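Local coordinates for beta-ketoacyl-[acyl-carrier-protein] synthase FabY (Pseudomonas aeruginosa, PDB 4CW4), which catalyses the condensation of acetyl-CoA with malonyl-acyl carrier protein to acetoacetyl-ACP, the primer that starts fatty acid synthesis, at residues F435-H439 against Q486-A490; A490-F494 against L530-I535; A351-F355 against V468-A473; G497-K503 against S520-Q526; A287-Y291 against N544-V548. All coordinates share one frame. Numbering follows the deposited sequence.

Overall arrangement
From the N terminus, helix 288-301, which starts just after Cys286, meets strand 543-550 in interaction 5; this closes a long loop that holds both segments of interactions 1, 2, 3 and 4. Interaction 3 opens next, at the 351-355 loop, and closes on 468-473. Interaction 1 opens at strand 434-437 before that and closes on helix 482-496, so the two cross. Interaction 2 takes over at Ala490, the residue it shares with interaction 1, and runs from that helix to strand 532-539. Within its span lies interaction 4, which pairs 497-503 with 520-526. Interactions 1, 2, 3 and 5 gather helices and a loop on one mixed sheet around the active site; interaction 4 joins loops farther out.

Interaction 1. Residues F435-H439 against Q486-A490; sequences FVHAH and QLISA
Strand 435-437 runs under helix 486-490, their short axes 9.5 Å apart at closest approach and 144° between directions, roughly antiparallel; CA of His437 lies 6.2 Å from CA of Gln486. Phe435 and His437 alternate with Val436 and aim CA-to-CB at the helix. Phe435 takes chi1 near p (68°) with chi2 -69°, bringing CZ to 4.2 Å from Ala490 CB. His437 has chi1 between wells at -108°, with chi2 -81°: one face of its imidazole lies by Gln486 O, its edge meets Ser489, with CE1 3.5 Å from OG, and CD2 is 3.8 Å from Ala490 CB. Ser489 is t. One water joins His437 NE2 and Ser489 OG, 2.8 Å from each.

Gln486 (m, t, chi3 -73°) stretches along the strand end. Its NE2 stands 3.0 Å from Ala438 O and is hydrogen-bonded to the backbone O of Asn536, while OE1 accepts from a second water at 2.9 Å, which lies 2.8 Å from ND1 of His439. His439 (t, chi2 62°) is a predicted catalytic histidine, its side chain about 4 Å from that of His477 and about 5 Å from that of Cys286. This is helix-on-sheet packing of the thiolase fold beside the active site. Chemically, apolar contact at Phe435 gives way to water-mediated polar links, the last connecting the helix to the imidazole of His439.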
# COMPACT_ATOMS: atom_id res chain seq x y z
N PHE A 435 20.51 4.86 22.08
CA PHE A 435 20.00 3.51 22.28
C PHE A 435 19.28 3.04 21.02
O PHE A 435 18.97 3.84 20.13
CB PHE A 435 19.12 3.41 23.54
CG PHE A 435 17.78 4.14 23.48
CD1 PHE A 435 17.72 5.53 23.47
CD2 PHE A 435 16.59 3.42 23.51
CE1 PHE A 435 16.48 6.19 23.45
CE2 PHE A 435 15.37 4.07 23.48
CZ PHE A 435 15.31 5.45 23.46
N VAL A 436 19.06 1.74 20.95
CA VAL A 436 18.43 1.12 19.80
C VAL A 436 17.11 0.50 20.21
O VAL A 436 17.03 -0.29 21.16
CB VAL A 436 19.32 0.01 19.19
CG1 VAL A 436 18.62 -0.67 18.00
CG2 VAL A 436 20.69 0.55 18.79
N HIS A 437 16.06 0.88 19.50
CA HIS A 437 14.80 0.15 19.52
C HIS A 437 14.93 -0.94 18.47
O HIS A 437 14.71 -0.71 17.27
CB HIS A 437 13.61 1.07 19.26
CG HIS A 437 12.80 1.31 20.49
ND1 HIS A 437 11.86 0.40 20.92
CD2 HIS A 437 12.84 2.30 21.43
CE1 HIS A 437 11.35 0.82 22.07
NE2 HIS A 437 11.92 1.97 22.39
N ALA A 438 15.31 -2.12 18.94
CA ALA A 438 15.55 -3.24 18.05
C ALA A 438 14.26 -3.71 17.45
O ALA A 438 13.21 -3.65 18.07
CB ALA A 438 16.20 -4.38 18.79
N HIS A 439 14.37 -4.22 16.24
CA HIS A 439 13.26 -4.87 15.58
C HIS A 439 12.74 -5.97 16.50
O HIS A 439 11.55 -6.04 16.77
CB HIS A 439 13.69 -5.43 14.24
CG HIS A 439 12.59 -6.12 13.50
ND1 HIS A 439 11.45 -5.46 13.10
CD2 HIS A 439 12.45 -7.41 13.11
CE1 HIS A 439 10.66 -6.32 12.47
NE2 HIS A 439 11.23 -7.51 12.48
N GLN A 486 7.43 1.21 18.33
CA GLN A 486 8.82 1.49 18.72
C GLN A 486 9.06 2.98 18.97
O GLN A 486 9.59 3.37 20.02
CB GLN A 486 9.81 0.97 17.67
CG GLN A 486 9.83 -0.54 17.48
CD GLN A 486 10.67 -0.94 16.27
OE1 GLN A 486 10.28 -0.75 15.13
NE2 GLN A 486 11.83 -1.48 16.53
N LEU A 487 8.71 3.81 18.00
CA LEU A 487 8.93 5.25 18.11
C LEU A 487 8.24 5.82 19.34
O LEU A 487 8.83 6.57 20.10
CB LEU A 487 8.44 5.97 16.83
CG LEU A 487 8.54 7.52 16.90
CD1 LEU A 487 9.92 7.95 17.27
CD2 LEU A 487 8.11 8.19 15.58
N ILE A 488 7.01 5.43 19.57
CA ILE A 488 6.28 6.03 20.67
C ILE A 488 6.87 5.59 22.01
O ILE A 488 6.99 6.41 22.92
CB ILE A 488 4.78 5.77 20.52
CG1 ILE A 488 4.23 6.73 19.45
CG2 ILE A 488 4.05 5.97 21.85
CD1 ILE A 488 2.82 6.49 19.10
N SER A 489 7.27 4.34 22.11
CA SER A 489 7.97 3.90 23.32
C SER A 489 9.25 4.71 23.54
O SER A 489 9.54 5.12 24.66
CB SER A 489 8.28 2.42 23.27
OG SER A 489 9.02 2.08 24.42
N ALA A 490 9.98 4.96 22.45
CA ALA A 490 11.21 5.74 22.55
C ALA A 490 10.96 7.09 23.20
O ALA A 490 11.77 7.59 23.99
CB ALA A 490 11.85 5.93 21.18
O HOH W 1 11.65 2.86 25.02
O HOH W 2 9.86 -3.17 13.63

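Interaction 2. Residues A490-F494 against L530-I535; sequences ALGTF and LEVCFI
Helix 490-494 lies almost antiparallel to strand 532-535, with 9.4 Å between the short axes and 167° between their directions. CA of Ala490 is 6.8 Å from CA of Cys533, and CA of Phe494 6.6 Å from CA of Leu530, so the helix also spans the loop entering the strand.

Leu530 (m, t), still in extended loop, points at the helix and sets CD1 3.8 Å from Thr493 CG2; its O lies at the edge of the Phe494 ring, 3.4 Å from CD1. At Glu531 the chain kinks (phi/psi -117/-19), and its C comes 3.7 Å from Phe494 CE1. Val532 begins the strand turned away, its N 3.9 Å from that same CE1. Cys533 (t) faces the helix: SG is 3.8 Å from Ala490 CB, and CB 4.2 Å from Phe494 CZ. Past Phe534, Ile535 (m, m) swings CD1 to 4.1 Å from Ala490 CB. Phe494 is m with chi2 -33°.

This is helix-on-sheet packing in the ketosynthase core, apolar at Ala490 and Thr493, with the Phe494 ring against backbone of the entering loop. Phe435 of strand 434-437 touches Thr493, Leu530 and Cys533, Val549 of strand 543-550 adjoins Phe494, and helix 409-425 packs against Val532 and Phe534.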
# COMPACT_ATOMS: atom_id res chain seq x y z
N ALA A 490 9.98 4.96 22.45
CA ALA A 490 11.21 5.74 22.55
C ALA A 490 10.96 7.09 23.20
O ALA A 490 11.77 7.59 23.99
CB ALA A 490 11.85 5.93 21.18
N LEU A 491 9.82 7.70 22.88
CA LEU A 491 9.52 9.02 23.40
C LEU A 491 9.35 8.97 24.91
O LEU A 491 9.64 9.93 25.61
CB LEU A 491 8.26 9.57 22.76
CG LEU A 491 8.28 9.68 21.22
CD1 LEU A 491 7.03 10.38 20.73
CD2 LEU A 491 9.57 10.39 20.74
N GLY A 492 8.85 7.84 25.39
CA GLY A 492 8.70 7.61 26.81
C GLY A 492 10.04 7.51 27.52
O GLY A 492 10.20 8.01 28.64
N THR A 493 11.01 6.85 26.89
CA THR A 493 12.37 6.83 27.45
C THR A 493 12.92 8.25 27.59
O THR A 493 13.54 8.58 28.60
CB THR A 493 13.30 5.93 26.63
OG1 THR A 493 12.86 4.58 26.79
CG2 THR A 493 14.78 6.06 27.06
N PHE A 494 12.73 9.09 26.58
CA PHE A 494 13.16 10.48 26.69
C PHE A 494 12.47 11.18 27.87
O PHE A 494 13.11 11.94 28.61
CB PHE A 494 12.86 11.26 25.39
CG PHE A 494 13.69 10.84 24.21
CD1 PHE A 494 14.99 10.41 24.34
CD2 PHE A 494 13.13 10.90 22.94
CE1 PHE A 494 15.72 10.02 23.23
CE2 PHE A 494 13.85 10.53 21.84
CZ PHE A 494 15.16 10.09 21.99
N LEU A 530 19.59 9.58 27.81
CA LEU A 530 19.66 9.17 26.42
C LEU A 530 19.08 10.29 25.56
O LEU A 530 18.04 10.86 25.88
CB LEU A 530 18.90 7.86 26.24
CG LEU A 530 19.55 6.65 26.90
CD1 LEU A 530 18.55 5.52 27.08
CD2 LEU A 530 20.76 6.20 26.10
N GLU A 531 19.78 10.61 24.47
CA GLU A 531 19.46 11.77 23.64
C GLU A 531 19.05 11.39 22.22
O GLU A 531 18.46 12.19 21.53
CB GLU A 531 20.64 12.74 23.54
CG GLU A 531 21.22 13.20 24.89
CD GLU A 531 20.33 14.15 25.66
OE1 GLU A 531 19.15 14.34 25.30
OE2 GLU A 531 20.82 14.70 26.67
N VAL A 532 19.40 10.17 21.81
CA VAL A 532 19.15 9.73 20.44
C VAL A 532 18.67 8.29 20.46
O VAL A 532 19.25 7.46 21.14
CB VAL A 532 20.43 9.79 19.61
CG1 VAL A 532 20.22 9.21 18.19
CG2 VAL A 532 20.94 11.21 19.56
N CYS A 533 17.62 8.00 19.69
CA CYS A 533 17.17 6.63 19.50
C CYS A 533 17.22 6.25 18.02
O CYS A 533 16.77 7.01 17.15
CB CYS A 533 15.75 6.43 19.99
SG CYS A 533 15.20 4.70 19.90
N PHE A 534 17.75 5.06 17.76
CA PHE A 534 17.70 4.45 16.45
C PHE A 534 16.58 3.41 16.45
O PHE A 534 16.63 2.41 17.19
CB PHE A 534 19.03 3.79 16.14
CG PHE A 534 20.18 4.77 16.16
CD1 PHE A 534 20.35 5.66 15.13
CD2 PHE A 534 21.04 4.83 17.24
CE1 PHE A 534 21.37 6.56 15.14
CE2 PHE A 534 22.07 5.74 17.26
CZ PHE A 534 22.23 6.61 16.20
N ILE A 535 15.56 3.66 15.64
CA ILE A 535 14.44 2.74 15.47
C ILE A 535 14.77 1.79 14.32
O ILE A 535 15.02 2.26 13.20
CB ILE A 535 13.14 3.50 15.10
CG1 ILE A 535 12.84 4.65 16.07
CG2 ILE A 535 11.97 2.53 15.04
CD1 ILE A 535 12.65 4.29 17.49

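Interaction 3. Residues A351-F355 against V468-A473; sequences ASRPF and VTAVKA
An irregular loop, 351-355, fits against the bend where strand 468-469 passes through Ala470 and Val471 into the helix holding Lys472 and Ala473. Nearest CA atoms are those of Ser352 and Ala473, 4.9 Å apart. The main bump is the Pro354 ring (C-gamma exo, phi/psi -51/132), which settles into the hollow between two alanines: its CB is 3.5 Å from Ala470 CB and its CD 3.6 Å from Ala473 CB. Small methyls there let the ring come in close. Phe355, at positive phi (67/3) with chi1 m and chi2 -70°, lays its ring beside the strand, CE2 being 4.2 Å from Val468 CG1.

At the other end Ser352 (t) donates from OG to Lys472 O at 2.8 Å. A water lies 3.0 Å from both Ser352 N, from which it accepts, and Ala473 O, bridging the two. Lys472 (m, t, t, p) leads its amine away from the loop to a hydrogen bond with His439 O. A loop of the ketosynthase (thiolase) fold thus packs on the strand-to-helix turn next to the predicted catalytic histidines His439 and His477. Strand 466-469 lies beside strand 434-437, helix 482-496 covers Val471, and helix 444-461 meets Phe355.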
# COMPACT_ATOMS: atom_id res chain seq x y z
N ALA A 351 4.99 -15.12 25.28
CA ALA A 351 5.12 -15.67 23.93
C ALA A 351 6.19 -14.95 23.12
O ALA A 351 6.81 -15.55 22.24
CB ALA A 351 3.80 -15.63 23.20
N SER A 352 6.38 -13.67 23.41
CA SER A 352 7.31 -12.83 22.67
C SER A 352 8.56 -12.55 23.51
O SER A 352 8.52 -11.84 24.52
CB SER A 352 6.62 -11.53 22.27
OG SER A 352 7.45 -10.81 21.37
N ARG A 353 9.66 -13.16 23.06
CA ARG A 353 10.93 -13.24 23.79
C ARG A 353 12.11 -12.75 22.92
O ARG A 353 12.97 -13.54 22.54
CB ARG A 353 11.17 -14.70 24.19
CG ARG A 353 10.24 -15.20 25.28
CD ARG A 353 10.12 -16.73 25.25
NE ARG A 353 9.33 -17.32 26.33
CZ ARG A 353 9.82 -17.85 27.45
NH1 ARG A 353 11.13 -17.82 27.69
NH2 ARG A 353 8.99 -18.40 28.33
N PRO A 354 12.08 -11.48 22.50
CA PRO A 354 13.18 -10.95 21.67
C PRO A 354 14.55 -11.24 22.30
O PRO A 354 14.73 -11.00 23.48
CB PRO A 354 12.90 -9.44 21.64
CG PRO A 354 11.45 -9.30 21.96
CD PRO A 354 11.15 -10.43 22.93
N PHE A 355 15.47 -11.75 21.49
CA PHE A 355 16.85 -12.02 21.88
C PHE A 355 17.04 -13.13 22.92
O PHE A 355 18.17 -13.40 23.30
CB PHE A 355 17.57 -10.72 22.29
CG PHE A 355 17.61 -9.72 21.17
CD1 PHE A 355 18.41 -9.94 20.06
CD2 PHE A 355 16.80 -8.62 21.20
CE1 PHE A 355 18.39 -9.06 19.00
CE2 PHE A 355 16.79 -7.72 20.16
CZ PHE A 355 17.60 -7.93 19.06
N VAL A 468 19.99 -1.67 24.18
CA VAL A 468 18.99 -2.22 23.28
C VAL A 468 17.70 -2.54 24.04
O VAL A 468 17.72 -3.13 25.12
CB VAL A 468 19.51 -3.53 22.60
CG1 VAL A 468 18.44 -4.19 21.75
CG2 VAL A 468 20.75 -3.25 21.77
N THR A 469 16.57 -2.15 23.46
CA THR A 469 15.26 -2.47 23.99
C THR A 469 14.40 -3.04 22.86
O THR A 469 14.72 -2.87 21.69
CB THR A 469 14.63 -1.24 24.66
OG1 THR A 469 13.41 -1.59 25.35
CG2 THR A 469 14.36 -0.12 23.66
N ALA A 470 13.33 -3.77 23.21
CA ALA A 470 12.52 -4.50 22.23
C ALA A 470 11.04 -4.45 22.59
O ALA A 470 10.55 -5.22 23.41
CB ALA A 470 13.01 -5.93 22.11
N VAL A 471 10.33 -3.51 21.98
CA VAL A 471 8.95 -3.23 22.38
C VAL A 471 8.03 -4.43 22.11
O VAL A 471 7.01 -4.59 22.78
CB VAL A 471 8.41 -1.97 21.66
CG1 VAL A 471 8.07 -2.29 20.20
CG2 VAL A 471 7.22 -1.38 22.41
N LYS A 472 8.39 -5.29 21.15
CA LYS A 472 7.53 -6.43 20.80
C LYS A 472 7.43 -7.45 21.93
O LYS A 472 6.52 -8.27 21.96
CB LYS A 472 8.00 -7.12 19.51
CG LYS A 472 7.87 -6.24 18.26
CD LYS A 472 8.41 -6.94 17.02
CE LYS A 472 8.34 -6.06 15.77
NZ LYS A 472 9.13 -4.81 15.92
N ALA A 473 8.35 -7.39 22.89
CA ALA A 473 8.23 -8.25 24.07
C ALA A 473 6.92 -7.96 24.81
O ALA A 473 6.29 -8.86 25.39
CB ALA A 473 9.41 -8.02 25.00
O HOH W 3 5.25 -11.69 25.31

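Interaction 4. Residues G497-K503 against S520-Q526; sequences GILPGIK and SNRDMRQ
Two extended loop segments run antiparallel and join at a single beta bridge, Leu499 with Met524, a hydrogen-bonded pair with CA atoms 5.1 Å apart; farther along, CA of Gly501 is 4.2 Å from CA of Arg522 and CA of Ile502 4.3 Å from CA of Asn521. Leu499 N donates a hydrogen bond to Met524 O at 2.8 Å, and Met524 N donates to Leu499 O at 3.0 Å. That Leu499 carbonyl also accepts from a water at 3.0 Å, which donates to Arg522 O at 2.7 Å. Ile502 N donates to Ser520 O at 2.9 Å. Ile498 O accepts from Thr493 OG1, and Pro500 O from Thr469 OG1.

Asp523 (m, chi2 -21°) serves both chain and charge: OD1 accepts from Gly501 N at 2.8 Å, while OD2 makes a salt bridge with Lys503 NZ at 2.9 Å and is also met by Ser37. Lys503 has a second acidic partner in Glu36. Gly501 lies so close to Arg522 and Asn521 that a CB would clash. In an ST turn, Ser520 OG (t) accepts from Arg522 N at 3.1 Å. A water donates to Gly497 O at 2.9 Å and to Gln526 O at 2.6 Å.

This irregular antiparallel loop pairing sits at the margin of the ketosynthase core. Gly497, at positive phi (74/25), is the first residue to leave helical conformation after helix 482-496; Leu499 packs on strand 466-469, and Pro500 and Ile502 on helix 472-475.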
# COMPACT_ATOMS: atom_id res chain seq x y z
N GLY A 497 13.36 8.72 31.40
CA GLY A 497 14.72 8.26 31.60
C GLY A 497 14.84 6.78 31.93
O GLY A 497 15.79 6.37 32.60
N ILE A 498 13.85 6.01 31.50
CA ILE A 498 13.84 4.57 31.74
C ILE A 498 13.89 3.84 30.41
O ILE A 498 13.09 4.14 29.51
CB ILE A 498 12.55 4.12 32.48
CG1 ILE A 498 12.41 4.83 33.83
CG2 ILE A 498 12.52 2.61 32.66
CD1 ILE A 498 11.04 4.73 34.43
N LEU A 499 14.82 2.90 30.30
CA LEU A 499 14.92 1.99 29.15
C LEU A 499 14.22 0.68 29.48
O LEU A 499 14.67 -0.04 30.38
CB LEU A 499 16.37 1.70 28.82
CG LEU A 499 16.61 0.85 27.58
CD1 LEU A 499 16.31 1.65 26.33
CD2 LEU A 499 18.03 0.34 27.58
N PRO A 500 13.12 0.35 28.77
CA PRO A 500 12.38 -0.85 29.19
C PRO A 500 13.19 -2.12 28.98
O PRO A 500 13.85 -2.27 27.95
CB PRO A 500 11.14 -0.83 28.30
CG PRO A 500 11.03 0.56 27.82
CD PRO A 500 12.43 1.06 27.69
N GLY A 501 13.18 -3.01 29.96
CA GLY A 501 13.83 -4.29 29.82
C GLY A 501 13.06 -5.23 28.91
O GLY A 501 11.90 -4.99 28.58
N ILE A 502 13.70 -6.32 28.51
CA ILE A 502 13.02 -7.42 27.81
C ILE A 502 12.63 -8.41 28.90
O ILE A 502 13.35 -9.36 29.20
CB ILE A 502 13.92 -8.07 26.74
CG1 ILE A 502 14.53 -6.98 25.83
CG2 ILE A 502 13.09 -9.08 25.94
CD1 ILE A 502 15.43 -7.52 24.74
N LYS A 503 11.48 -8.16 29.53
CA LYS A 503 11.17 -8.86 30.79
C LYS A 503 10.72 -10.29 30.59
O LYS A 503 10.67 -11.06 31.54
CB LYS A 503 10.13 -8.07 31.58
CG LYS A 503 10.65 -6.74 32.01
CD LYS A 503 9.64 -5.95 32.82
CE LYS A 503 10.21 -4.60 33.10
NZ LYS A 503 9.21 -3.55 32.91
N SER A 520 19.20 -6.09 28.31
CA SER A 520 18.84 -6.46 29.67
C SER A 520 17.38 -6.90 29.78
O SER A 520 16.52 -6.39 29.05
CB SER A 520 19.06 -5.28 30.59
OG SER A 520 18.70 -5.62 31.92
N ASN A 521 17.13 -7.80 30.72
CA ASN A 521 15.76 -8.25 31.00
C ASN A 521 15.10 -7.44 32.11
O ASN A 521 13.98 -7.75 32.52
CB ASN A 521 15.68 -9.76 31.26
CG ASN A 521 16.28 -10.19 32.57
OD1 ASN A 521 16.95 -9.43 33.26
ND2 ASN A 521 16.04 -11.45 32.92
N ARG A 522 15.80 -6.38 32.54
CA ARG A 522 15.33 -5.45 33.57
C ARG A 522 15.28 -4.04 33.00
O ARG A 522 16.08 -3.69 32.13
CB ARG A 522 16.29 -5.41 34.80
CG ARG A 522 16.76 -6.76 35.30
CD ARG A 522 15.72 -7.45 36.16
NE ARG A 522 16.27 -8.61 36.86
CZ ARG A 522 15.66 -9.80 36.98
NH1 ARG A 522 14.46 -10.01 36.46
NH2 ARG A 522 16.27 -10.78 37.63
N ASP A 523 14.35 -3.23 33.50
CA ASP A 523 14.33 -1.80 33.19
C ASP A 523 15.62 -1.16 33.70
O ASP A 523 16.10 -1.50 34.79
CB ASP A 523 13.13 -1.09 33.83
CG ASP A 523 11.80 -1.60 33.31
OD1 ASP A 523 11.76 -2.19 32.21
OD2 ASP A 523 10.77 -1.39 33.99
N MET A 524 16.17 -0.24 32.92
CA MET A 524 17.44 0.43 33.26
C MET A 524 17.29 1.94 33.24
O MET A 524 16.66 2.49 32.35
CB MET A 524 18.53 0.03 32.26
CG MET A 524 18.89 -1.44 32.30
SD MET A 524 19.79 -1.84 33.80
CE MET A 524 19.76 -3.62 33.78
N ARG A 525 17.93 2.60 34.20
CA ARG A 525 18.00 4.07 34.21
C ARG A 525 19.45 4.52 34.08
O ARG A 525 20.24 4.38 35.01
CB ARG A 525 17.41 4.65 35.51
CG ARG A 525 15.99 4.22 35.82
CD ARG A 525 15.42 5.01 37.01
NE ARG A 525 15.27 6.42 36.69
CZ ARG A 525 14.11 7.07 36.53
NH1 ARG A 525 12.94 6.46 36.71
NH2 ARG A 525 14.12 8.35 36.21
N GLN A 526 19.75 5.12 32.94
CA GLN A 526 21.08 5.60 32.58
C GLN A 526 21.42 6.86 33.36
O GLN A 526 20.57 7.75 33.49
CB GLN A 526 21.06 5.96 31.08
CG GLN A 526 20.93 4.79 30.10
CD GLN A 526 19.65 3.95 30.23
OE1 GLN A 526 18.57 4.44 30.59
NE2 GLN A 526 19.77 2.68 29.90
O HOH W 4 18.37 7.66 32.14
O HOH W 5 16.57 -2.26 29.84

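Interaction 5. Residues A287-Y291 against N544-V548; sequences ATFLY and NASGV
This is helix-on-sheet packing in the thiolase fold: the first turn of the helix that follows Cys286, the inferred active-site cysteine, rests on strand 544-548 of the central mixed sheet. Ala287 is the N-cap of that helix, and residues 288-291 form its first turn; in this family the nucleophilic cysteine precedes such a buried helix, and the Ala287 side chain lies about 6 Å from that of Cys286. The nearest CA atoms are those of Ala287 and Ala545, 6.1 Å apart.

Ala545, in extended conformation (-153/148), points its methyl at the helix and is the focus of the contact. Its CB is 4.1 Å from Ala287 CB, 3.7 Å from Leu290 CB and 4.0 Å from Tyr291 CE1. Leu290 (m, t) drops onto the strand with CD1 3.6 Å from Ala545 O and 3.9 Å from Gly547 N; at Gly547 a CB would come tight against Leu290 CD2. Asn544 and Ser546 face the other way: Ser546 OG is hydrogen-bonded to Thr413 OG1 on helix 409-425, and Asn544 ND2 to Asp397 OD1.

Strands 387-394 and 532-539 border strand 543-550 and also touch the helix turn, and Thr279 of the second subunit packs on Tyr291. That tyrosine (m, chi2 42°) brings the end of its ring to Asn544 and Ala545, its OH 3.5 Å from Asn544 N.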
# COMPACT_ATOMS: atom_id res chain seq x y z
N ALA A 287 8.28 -2.96 8.17
CA ALA A 287 8.94 -1.65 8.33
C ALA A 287 8.09 -0.48 7.87
O ALA A 287 8.55 0.65 7.80
CB ALA A 287 10.26 -1.65 7.62
N THR A 288 6.82 -0.75 7.57
CA THR A 288 5.94 0.23 6.94
C THR A 288 5.89 1.61 7.62
O THR A 288 5.94 2.63 6.93
CB THR A 288 4.52 -0.38 6.80
OG1 THR A 288 4.52 -1.31 5.71
CG2 THR A 288 3.45 0.67 6.56
N PHE A 289 5.77 1.68 8.95
CA PHE A 289 5.63 3.00 9.53
C PHE A 289 6.83 3.89 9.21
O PHE A 289 6.66 5.06 8.95
CB PHE A 289 5.38 2.95 11.04
CG PHE A 289 5.57 4.28 11.70
CD1 PHE A 289 4.59 5.25 11.64
CD2 PHE A 289 6.75 4.57 12.35
CE1 PHE A 289 4.76 6.46 12.23
CE2 PHE A 289 6.93 5.80 12.95
CZ PHE A 289 5.93 6.75 12.89
N LEU A 290 8.03 3.32 9.21
CA LEU A 290 9.21 4.10 8.88
C LEU A 290 9.19 4.55 7.42
O LEU A 290 9.71 5.60 7.11
CB LEU A 290 10.50 3.33 9.22
CG LEU A 290 10.80 3.13 10.72
CD1 LEU A 290 12.13 2.41 10.91
CD2 LEU A 290 10.83 4.47 11.43
N TYR A 291 8.59 3.75 6.53
CA TYR A 291 8.43 4.20 5.15
C TYR A 291 7.50 5.43 5.06
O TYR A 291 7.80 6.40 4.34
CB TYR A 291 7.89 3.06 4.28
CG TYR A 291 8.85 1.94 3.93
CD1 TYR A 291 9.73 1.41 4.85
CD2 TYR A 291 8.86 1.39 2.67
CE1 TYR A 291 10.59 0.37 4.51
CE2 TYR A 291 9.70 0.36 2.33
CZ TYR A 291 10.58 -0.14 3.26
OH TYR A 291 11.44 -1.17 2.94
N ASN A 544 13.77 -3.04 4.71
CA ASN A 544 14.54 -2.68 5.90
C ASN A 544 14.49 -1.18 6.07
O ASN A 544 14.56 -0.44 5.09
CB ASN A 544 16.01 -3.09 5.78
CG ASN A 544 16.20 -4.55 5.41
OD1 ASN A 544 16.18 -5.43 6.27
ND2 ASN A 544 16.38 -4.81 4.13
N ALA A 545 14.42 -0.72 7.31
CA ALA A 545 14.46 0.72 7.57
C ALA A 545 15.02 0.99 8.94
O ALA A 545 14.83 0.20 9.86
CB ALA A 545 13.07 1.35 7.44
N SER A 546 15.71 2.13 9.06
CA SER A 546 16.15 2.63 10.35
C SER A 546 15.89 4.12 10.44
O SER A 546 16.15 4.86 9.49
CB SER A 546 17.64 2.35 10.58
OG SER A 546 17.94 0.99 10.41
N GLY A 547 15.33 4.55 11.56
CA GLY A 547 15.03 5.95 11.80
C GLY A 547 15.84 6.56 12.92
O GLY A 547 16.21 5.86 13.87
N VAL A 548 16.05 7.87 12.83
CA VAL A 548 16.79 8.62 13.85
C VAL A 548 15.85 9.59 14.55
O VAL A 548 15.22 10.45 13.92
CB VAL A 548 17.96 9.42 13.20
CG1 VAL A 548 18.75 10.16 14.28
CG2 VAL A 548 18.87 8.49 12.43